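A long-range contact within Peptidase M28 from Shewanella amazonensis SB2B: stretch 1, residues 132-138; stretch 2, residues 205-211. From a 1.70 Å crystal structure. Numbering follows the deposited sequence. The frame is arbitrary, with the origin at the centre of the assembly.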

# COMPACT_ATOMS: atom_id res chain seq x y z
N ALA A 132 -22.49 12.24 3.97
CA ALA A 132 -22.85 10.88 3.53
C ALA A 132 -21.59 10.04 3.48
O ALA A 132 -20.55 10.55 3.11
CB ALA A 132 -23.54 10.91 2.14
N PHE A 133 -21.73 8.76 3.82
CA PHE A 133 -20.65 7.76 3.69
C PHE A 133 -21.21 6.56 2.91
O PHE A 133 -22.05 5.83 3.42
CB PHE A 133 -20.11 7.40 5.09
CG PHE A 133 -19.21 6.17 5.15
CD1 PHE A 133 -18.19 5.96 4.20
CD2 PHE A 133 -19.42 5.21 6.14
CE1 PHE A 133 -17.40 4.80 4.26
CE2 PHE A 133 -18.63 4.09 6.21
CZ PHE A 133 -17.63 3.87 5.27
N ILE A 134 -20.76 6.38 1.67
CA ILE A 134 -21.10 5.20 0.91
C ILE A 134 -20.03 4.16 1.14
O ILE A 134 -18.84 4.43 0.89
CB ILE A 134 -21.18 5.48 -0.63
CG1 ILE A 134 -22.26 6.50 -0.97
CG2 ILE A 134 -21.36 4.11 -1.41
CD1 ILE A 134 -22.34 6.94 -2.48
N ASP A 135 -20.43 2.99 1.66
CA ASP A 135 -19.50 1.98 2.10
C ASP A 135 -19.32 0.80 1.12
O ASP A 135 -18.60 -0.15 1.44
CB ASP A 135 -19.94 1.43 3.45
CG ASP A 135 -18.94 0.45 4.05
OD1 ASP A 135 -17.72 0.76 4.12
OD2 ASP A 135 -19.38 -0.64 4.47
N ALA A 136 -19.91 0.86 -0.07
CA ALA A 136 -19.90 -0.31 -0.94
C ALA A 136 -18.48 -0.83 -1.22
O ALA A 136 -17.64 -0.10 -1.66
CB ALA A 136 -20.57 0.01 -2.28
N LYS A 137 -18.27 -2.12 -1.00
CA LYS A 137 -17.02 -2.80 -1.27
C LYS A 137 -17.03 -3.29 -2.70
O LYS A 137 -18.06 -3.73 -3.19
CB LYS A 137 -16.85 -4.01 -0.34
CG LYS A 137 -16.61 -3.63 1.10
CD LYS A 137 -16.41 -4.88 1.98
CE LYS A 137 -16.17 -4.51 3.42
NZ LYS A 137 -16.19 -5.73 4.30
N THR A 138 -15.87 -3.22 -3.35
CA THR A 138 -15.73 -3.62 -4.75
C THR A 138 -15.21 -5.05 -4.81
O THR A 138 -14.16 -5.35 -4.26
CB THR A 138 -14.77 -2.66 -5.44
OG1 THR A 138 -15.29 -1.32 -5.34
CG2 THR A 138 -14.57 -3.01 -6.93
N ASP A 205 -9.68 2.39 6.34
CA ASP A 205 -10.37 3.46 7.04
C ASP A 205 -11.91 3.28 7.04
O ASP A 205 -12.60 3.59 8.00
CB ASP A 205 -9.97 4.81 6.43
CG ASP A 205 -8.58 5.21 6.80
OD1 ASP A 205 -8.28 5.27 8.02
OD2 ASP A 205 -7.78 5.47 5.86
N ALA A 206 -12.45 2.77 5.95
CA ALA A 206 -13.87 2.51 5.83
C ALA A 206 -14.23 1.34 6.79
O ALA A 206 -15.26 1.40 7.48
CB ALA A 206 -14.22 2.16 4.40
N ASP A 207 -13.33 0.34 6.89
CA ASP A 207 -13.51 -0.76 7.84
C ASP A 207 -13.55 -0.18 9.27
O ASP A 207 -14.32 -0.62 10.11
CB ASP A 207 -12.39 -1.78 7.81
CG ASP A 207 -12.32 -2.55 6.52
OD1 ASP A 207 -13.33 -2.55 5.77
OD2 ASP A 207 -11.23 -3.10 6.25
N LEU A 208 -12.66 0.78 9.55
CA LEU A 208 -12.57 1.37 10.88
C LEU A 208 -13.86 2.10 11.26
O LEU A 208 -14.36 1.98 12.38
CB LEU A 208 -11.38 2.32 10.97
CG LEU A 208 -11.20 3.13 12.26
CD1 LEU A 208 -10.97 2.17 13.42
CD2 LEU A 208 -9.99 4.11 12.04
N ILE A 209 -14.39 2.86 10.31
CA ILE A 209 -15.58 3.63 10.54
C ILE A 209 -16.71 2.62 10.84
O ILE A 209 -17.50 2.80 11.75
CB ILE A 209 -15.93 4.52 9.37
CG1 ILE A 209 -14.95 5.69 9.27
CG2 ILE A 209 -17.36 5.08 9.53
CD1 ILE A 209 -15.24 6.71 8.11
N ASN A 210 -16.77 1.55 10.05
CA ASN A 210 -17.78 0.51 10.24
C ASN A 210 -17.71 -0.09 11.65
O ASN A 210 -18.74 -0.27 12.30
CB ASN A 210 -17.63 -0.62 9.22
CG ASN A 210 -18.24 -0.30 7.85
OD1 ASN A 210 -19.08 0.59 7.68
ND2 ASN A 210 -17.84 -1.11 6.85
N ALA A 211 -16.51 -0.39 12.13
CA ALA A 211 -16.29 -0.97 13.47
C ALA A 211 -16.82 -0.06 14.59
O ALA A 211 -17.34 -0.53 15.61
CB ALA A 211 -14.80 -1.23 13.67

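A strand end and a helix that lie far apart in sequence can be joined by very few side chains, provided that one supplies apolar surface and another a well-aimed polar group. The contact between residues 132-138 and 205-211 of this peptidase illustrates the principle. The strand 132-134 and the helix 205-211 run at 115° to one another, and their axes come no closer than 10.9 Å. At that spacing the backbones do not meet; even the nearest pair of CA atoms, those of Asp135 and Ala206, is 6.8 Å apart. Side chains must therefore span the gap, and the 260 Å² of surface buried between the stretches belongs mainly to Phe133, Asn210 and Asp135.

Phe133 makes the largest contribution, with 71 Å² covered by the helix. Its CA-to-CB bond points toward the other stretch, and with chi1 in the t rotamer the ring reaches across to residues on successive turns. Phe133 CZ lies 3.9 Å from Ala206 CB, while Phe133 CE2 lies 3.7 Å from Ile209 CG2. The methyl of Ala206 sits at the ring edge, near the plane; Ile209 approaches obliquely. A large, flat, apolar side chain suits this buried position because it can fill the space between strand and helix, and the small side chain of Ala206 lets the ring tip come near the helix backbone. Ile209, whose own CA-to-CB bond points toward the strand, adds a branched apolar surface one turn further on.

Alternation along the strand determines which side chains take part. Ile134, between Phe133 and Asp135, is out of reach of the helix, whereas Asp135, just beyond the strand, again points toward it. This buried carboxylate carries the polar half of the contact. Asn210 ND2 donates a hydrogen bond to Asp135 OD2 over 2.9 Å, with an N-H...acceptor angle of 164°, so the bond is both short and nearly straight. The CA-to-CB bond of Asn210 points sideways, but the end of its side chain comes nearer, bringing the amide to the acid. An amide suits the place because its nitrogen can donate to a carboxylate without adding a second charge. Its oxygen also lies at the edge of the aromatic ring, with Asn210 OD1 3.8 Å from Phe133 CE2, so the polar and apolar parts of the contact adjoin. Both carboxylate oxygens of Asp135 and the amide oxygen of Asn210 have hydrogen bonds elsewhere in the structure.

Within the helix, Asn210 N donates to Ala206 O at 3.0 Å. This backbone bond ties together two residues that meet Phe133 and Asp135, one turn apart on the same helix.

At the exposed margin, Lys137 extends with chi2 to chi4 all t and ends near Asp207. Lys137 NZ and Asp207 OD1 are 4.5 Å apart, beyond a salt bridge, though the opposite charges are still favourably placed. Hydrophobic packing and one directed hydrogen bond thus form the centre of the contact, with looser electrostatics outside.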